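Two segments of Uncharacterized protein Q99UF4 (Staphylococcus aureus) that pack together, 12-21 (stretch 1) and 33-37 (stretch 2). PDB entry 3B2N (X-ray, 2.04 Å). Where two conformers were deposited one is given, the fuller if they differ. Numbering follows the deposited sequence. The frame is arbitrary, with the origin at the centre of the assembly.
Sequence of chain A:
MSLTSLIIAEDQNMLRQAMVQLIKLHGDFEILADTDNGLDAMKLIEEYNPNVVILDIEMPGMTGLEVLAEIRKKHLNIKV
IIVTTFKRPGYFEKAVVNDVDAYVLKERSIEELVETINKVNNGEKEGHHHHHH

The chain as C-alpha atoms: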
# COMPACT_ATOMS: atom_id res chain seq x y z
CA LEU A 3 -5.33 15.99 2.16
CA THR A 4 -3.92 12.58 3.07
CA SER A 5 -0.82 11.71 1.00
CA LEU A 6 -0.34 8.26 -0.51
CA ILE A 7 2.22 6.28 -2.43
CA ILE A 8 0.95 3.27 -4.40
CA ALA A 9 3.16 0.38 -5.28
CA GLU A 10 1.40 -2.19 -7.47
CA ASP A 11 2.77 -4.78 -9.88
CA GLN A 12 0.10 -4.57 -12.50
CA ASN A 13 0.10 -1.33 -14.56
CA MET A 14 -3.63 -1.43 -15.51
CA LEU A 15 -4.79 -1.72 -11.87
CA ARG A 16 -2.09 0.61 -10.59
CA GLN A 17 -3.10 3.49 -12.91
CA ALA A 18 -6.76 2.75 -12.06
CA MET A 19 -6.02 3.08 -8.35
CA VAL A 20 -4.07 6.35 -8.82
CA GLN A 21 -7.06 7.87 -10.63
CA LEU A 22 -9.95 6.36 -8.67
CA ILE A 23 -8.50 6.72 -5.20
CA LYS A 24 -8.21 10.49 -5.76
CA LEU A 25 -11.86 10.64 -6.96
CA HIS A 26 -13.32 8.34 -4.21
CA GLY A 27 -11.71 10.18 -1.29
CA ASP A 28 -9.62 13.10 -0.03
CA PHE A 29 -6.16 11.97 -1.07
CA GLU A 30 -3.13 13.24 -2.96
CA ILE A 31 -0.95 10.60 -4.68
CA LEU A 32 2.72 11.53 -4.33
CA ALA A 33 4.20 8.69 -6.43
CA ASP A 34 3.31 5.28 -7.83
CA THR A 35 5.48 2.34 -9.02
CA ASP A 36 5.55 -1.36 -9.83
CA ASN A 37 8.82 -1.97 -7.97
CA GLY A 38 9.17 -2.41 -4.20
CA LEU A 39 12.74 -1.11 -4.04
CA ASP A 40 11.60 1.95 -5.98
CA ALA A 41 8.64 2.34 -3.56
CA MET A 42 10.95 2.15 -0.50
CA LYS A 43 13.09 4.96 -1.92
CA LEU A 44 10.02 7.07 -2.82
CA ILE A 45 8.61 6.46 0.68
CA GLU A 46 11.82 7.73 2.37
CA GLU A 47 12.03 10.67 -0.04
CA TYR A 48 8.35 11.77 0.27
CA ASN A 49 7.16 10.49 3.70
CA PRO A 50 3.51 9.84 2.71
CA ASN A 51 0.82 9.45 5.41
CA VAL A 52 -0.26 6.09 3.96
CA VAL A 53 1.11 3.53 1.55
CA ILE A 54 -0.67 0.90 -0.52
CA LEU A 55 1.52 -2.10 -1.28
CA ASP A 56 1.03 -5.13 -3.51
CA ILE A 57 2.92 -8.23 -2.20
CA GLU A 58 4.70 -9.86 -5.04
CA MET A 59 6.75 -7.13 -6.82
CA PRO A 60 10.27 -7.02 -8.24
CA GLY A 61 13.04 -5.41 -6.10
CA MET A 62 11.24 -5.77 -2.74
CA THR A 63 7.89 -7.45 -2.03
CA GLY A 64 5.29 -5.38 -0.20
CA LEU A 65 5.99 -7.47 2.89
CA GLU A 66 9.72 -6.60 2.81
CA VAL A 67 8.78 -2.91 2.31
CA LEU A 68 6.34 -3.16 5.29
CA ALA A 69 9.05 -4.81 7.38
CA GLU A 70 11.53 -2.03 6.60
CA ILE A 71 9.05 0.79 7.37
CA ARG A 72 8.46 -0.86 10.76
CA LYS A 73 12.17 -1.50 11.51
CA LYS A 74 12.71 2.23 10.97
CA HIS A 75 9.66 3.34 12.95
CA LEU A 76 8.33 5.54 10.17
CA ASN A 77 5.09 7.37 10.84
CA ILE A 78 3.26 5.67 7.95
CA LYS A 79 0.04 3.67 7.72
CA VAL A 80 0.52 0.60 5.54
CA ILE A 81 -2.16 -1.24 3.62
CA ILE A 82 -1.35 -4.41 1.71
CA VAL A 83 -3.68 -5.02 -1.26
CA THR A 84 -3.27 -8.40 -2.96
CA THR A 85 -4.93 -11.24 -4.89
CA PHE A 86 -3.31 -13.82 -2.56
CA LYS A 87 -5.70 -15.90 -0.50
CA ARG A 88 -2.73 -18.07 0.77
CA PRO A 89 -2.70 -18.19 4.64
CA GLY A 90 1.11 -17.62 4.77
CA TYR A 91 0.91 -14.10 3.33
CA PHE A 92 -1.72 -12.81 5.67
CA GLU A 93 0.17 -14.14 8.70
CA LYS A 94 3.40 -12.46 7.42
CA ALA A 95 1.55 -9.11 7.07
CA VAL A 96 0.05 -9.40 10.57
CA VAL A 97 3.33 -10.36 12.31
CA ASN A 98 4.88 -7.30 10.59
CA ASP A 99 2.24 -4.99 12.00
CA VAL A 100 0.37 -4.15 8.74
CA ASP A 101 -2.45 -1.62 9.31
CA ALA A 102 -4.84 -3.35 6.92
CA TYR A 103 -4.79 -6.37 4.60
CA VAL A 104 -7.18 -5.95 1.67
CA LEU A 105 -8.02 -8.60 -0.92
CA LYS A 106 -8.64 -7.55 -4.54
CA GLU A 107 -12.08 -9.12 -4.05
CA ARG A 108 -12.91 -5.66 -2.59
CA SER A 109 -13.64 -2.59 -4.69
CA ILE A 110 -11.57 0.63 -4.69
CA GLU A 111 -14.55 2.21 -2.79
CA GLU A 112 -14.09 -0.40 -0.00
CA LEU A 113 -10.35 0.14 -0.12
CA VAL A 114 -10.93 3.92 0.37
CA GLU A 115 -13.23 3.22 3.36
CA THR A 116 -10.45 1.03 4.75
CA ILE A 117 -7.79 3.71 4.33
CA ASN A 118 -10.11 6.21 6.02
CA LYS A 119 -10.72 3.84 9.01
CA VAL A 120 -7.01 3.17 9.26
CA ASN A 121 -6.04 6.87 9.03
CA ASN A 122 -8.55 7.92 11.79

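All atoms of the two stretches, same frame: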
# COMPACT_ATOMS: atom_id res chain seq x y z
N GLN A 12 0.74 -4.55 -11.23
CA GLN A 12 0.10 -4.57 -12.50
C GLN A 12 -0.20 -3.12 -12.92
O GLN A 12 -0.89 -2.39 -12.19
CB GLN A 12 -1.18 -5.41 -12.42
CG GLN A 12 -1.93 -5.50 -13.74
CD GLN A 12 -3.31 -5.96 -13.49
OE1 GLN A 12 -4.21 -5.15 -13.35
NE2 GLN A 12 -3.50 -7.28 -13.41
N ASN A 13 0.30 -2.70 -14.08
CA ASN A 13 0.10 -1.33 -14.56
C ASN A 13 -1.40 -0.94 -14.68
O ASN A 13 -1.81 0.12 -14.23
CB ASN A 13 0.83 -1.14 -15.92
CG ASN A 13 2.38 -1.32 -15.85
OD1 ASN A 13 3.02 -1.22 -14.77
ND2 ASN A 13 2.99 -1.58 -17.01
N MET A 14 -2.21 -1.78 -15.32
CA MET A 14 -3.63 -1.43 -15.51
C MET A 14 -4.30 -1.08 -14.16
O MET A 14 -4.93 0.00 -14.02
CB MET A 14 -4.41 -2.51 -16.28
CG MET A 14 -5.85 -2.03 -16.68
SD MET A 14 -6.84 -3.14 -17.74
CE MET A 14 -6.00 -2.85 -19.30
N LEU A 15 -4.15 -1.96 -13.16
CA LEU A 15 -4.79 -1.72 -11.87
C LEU A 15 -4.11 -0.54 -11.16
O LEU A 15 -4.80 0.29 -10.52
CB LEU A 15 -4.74 -2.98 -10.96
CG LEU A 15 -5.25 -2.80 -9.51
CD1 LEU A 15 -6.75 -2.43 -9.56
CD2 LEU A 15 -5.06 -4.14 -8.78
N ARG A 16 -2.77 -0.44 -11.27
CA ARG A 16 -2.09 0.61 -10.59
C ARG A 16 -2.60 2.02 -11.08
O ARG A 16 -2.92 2.89 -10.28
CB ARG A 16 -0.57 0.55 -10.81
CG ARG A 16 0.14 1.60 -9.92
CD ARG A 16 1.66 1.48 -9.80
NE ARG A 16 2.31 1.89 -11.03
CZ ARG A 16 2.65 1.05 -12.01
NH1 ARG A 16 2.42 -0.30 -11.93
NH2 ARG A 16 3.25 1.57 -13.07
N GLN A 17 -2.62 2.23 -12.38
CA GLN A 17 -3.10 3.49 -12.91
C GLN A 17 -4.56 3.72 -12.53
O GLN A 17 -4.96 4.84 -12.26
CB GLN A 17 -2.94 3.57 -14.45
CG GLN A 17 -1.47 3.56 -14.94
CD GLN A 17 -0.46 4.16 -13.93
OE1 GLN A 17 -0.56 5.36 -13.51
NE2 GLN A 17 0.52 3.34 -13.53
N ALA A 18 -5.36 2.64 -12.49
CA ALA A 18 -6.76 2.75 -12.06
C ALA A 18 -6.85 3.21 -10.60
O ALA A 18 -7.71 4.05 -10.24
CB ALA A 18 -7.53 1.42 -12.25
N MET A 19 -5.98 2.67 -9.74
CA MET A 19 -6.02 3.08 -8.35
C MET A 19 -5.60 4.56 -8.18
O MET A 19 -6.14 5.26 -7.36
CB MET A 19 -5.07 2.20 -7.51
CG MET A 19 -5.46 0.67 -7.43
SD MET A 19 -4.11 -0.43 -6.72
CE MET A 19 -4.54 -0.18 -5.05
N VAL A 20 -4.56 4.97 -8.89
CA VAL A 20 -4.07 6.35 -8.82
C VAL A 20 -5.22 7.27 -9.15
O VAL A 20 -5.49 8.21 -8.40
CB VAL A 20 -2.93 6.61 -9.79
CG1 VAL A 20 -2.68 8.15 -10.02
CG2 VAL A 20 -1.66 5.86 -9.39
N GLN A 21 -5.95 6.98 -10.24
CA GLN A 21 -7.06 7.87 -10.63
C GLN A 21 -8.28 7.77 -9.73
O GLN A 21 -8.88 8.81 -9.37
CB GLN A 21 -7.45 7.70 -12.10
CG GLN A 21 -6.28 8.14 -13.02
CD GLN A 21 -6.57 7.83 -14.47
OE1 GLN A 21 -7.38 6.95 -14.80
NE2 GLN A 21 -5.96 8.59 -15.36
N ALA A 33 3.35 9.51 -5.56
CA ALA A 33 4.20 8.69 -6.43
C ALA A 33 3.51 7.35 -6.60
O ALA A 33 2.78 6.94 -5.71
CB ALA A 33 5.61 8.49 -5.77
N ASP A 34 3.77 6.65 -7.71
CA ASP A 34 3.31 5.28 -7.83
C ASP A 34 4.36 4.46 -8.59
O ASP A 34 5.12 5.02 -9.39
CB ASP A 34 1.98 5.25 -8.57
CG ASP A 34 2.13 5.57 -10.04
OD1 ASP A 34 2.11 6.77 -10.39
OD2 ASP A 34 2.26 4.62 -10.85
N THR A 35 4.41 3.14 -8.39
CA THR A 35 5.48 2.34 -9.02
C THR A 35 5.09 0.87 -9.00
O THR A 35 4.22 0.48 -8.25
CB THR A 35 6.89 2.53 -8.30
OG1 THR A 35 7.86 1.67 -8.89
CG2 THR A 35 6.81 2.17 -6.81
N ASP A 36 5.76 0.08 -9.81
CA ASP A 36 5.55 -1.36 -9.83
C ASP A 36 6.71 -2.09 -9.16
O ASP A 36 6.78 -3.30 -9.17
CB ASP A 36 5.34 -1.87 -11.25
CG ASP A 36 6.56 -1.67 -12.14
OD1 ASP A 36 6.55 -2.22 -13.26
OD2 ASP A 36 7.51 -0.99 -11.76
N ASN A 37 7.59 -1.35 -8.53
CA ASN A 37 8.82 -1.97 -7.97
C ASN A 37 8.98 -1.63 -6.50
O ASN A 37 8.98 -0.44 -6.11
CB ASN A 37 10.04 -1.51 -8.78
CG ASN A 37 11.33 -2.16 -8.32
OD1 ASN A 37 11.80 -1.93 -7.21
ND2 ASN A 37 11.92 -2.95 -9.19
O HOH W 1 1.02 7.60 -12.79

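The contact is organised around a salt bridge between Arg16, on the helix of stretch 1, and Asp34, on the strand of stretch 2. Arg16 NE donates a hydrogen bond to Asp34 OD2 at 2.7 Å, with an N-H...O angle of 154°, so that charge attraction and good hydrogen-bond geometry reinforce each other. The carboxylate oxygen lies at the edge of the guanidinium, near its plane, where the N-H groups point. Both residues direct their CA-to-CB bonds toward the opposing stretch. Arg16 then runs out with chi1 and chi2 both t before chi3 turns to p, while Asp34, short and in the p rotamer, brings its carboxylate to meet it.

The far end of the guanidinium is held partly from within the helix. Asn13, one turn earlier, offers its OD1 to two nitrogens of Arg16, NH1 at 3.0 Å and NH2 at 3.3 Å; NH1 also bonds elsewhere in the structure. Its CA-to-CB bond points sideways, but the end of the Asn13 side chain comes nearer to the strand. An arginine suits this position because its several donors can serve different acceptors at once, an important property for a charged group that is buried.

Asp34 has a second partner in Gln17. The amide NE2 of Gln17 donates a weak hydrogen bond to Asp34 OD2 at 3.4 Å, and a water joins the same two side chains, its oxygen donating to Gln17 OE1 at 2.8 Å and to Asp34 OD1 at 2.8 Å. Glutamine is apt here: its amide supplies a donor for the direct bond and an acceptor for the water.

Packing completes the join. One face of the Arg16 guanidinium is covered by Asp36 CA and Thr35 C, and the arginine's aliphatic part also lies close to the strand, with Arg16 CD 3.2 Å from Thr35 O. Further along, Arg16 NH1 approaches Asp36 CB at 3.4 Å. Thr35 points its CA-to-CB bond away, so it meets the helix mainly through its backbone; its OG1 instead accepts from Asn37 N at 3.1 Å, bracing the turn that follows the strand. A turn beyond Arg16 on the helix, Val20 adds a small nonpolar contact, its CG2 resting 3.8 Å from Asp34 CB.

Helix and strand run nearly antiparallel, at 165°, with their axes 9.3 Å apart at closest approach. That gap is bridged by side chains, and only 250 Å² is buried in total, counting both sides. Arg16 and Asp34 contribute most of it, making this a compact, largely polar contact.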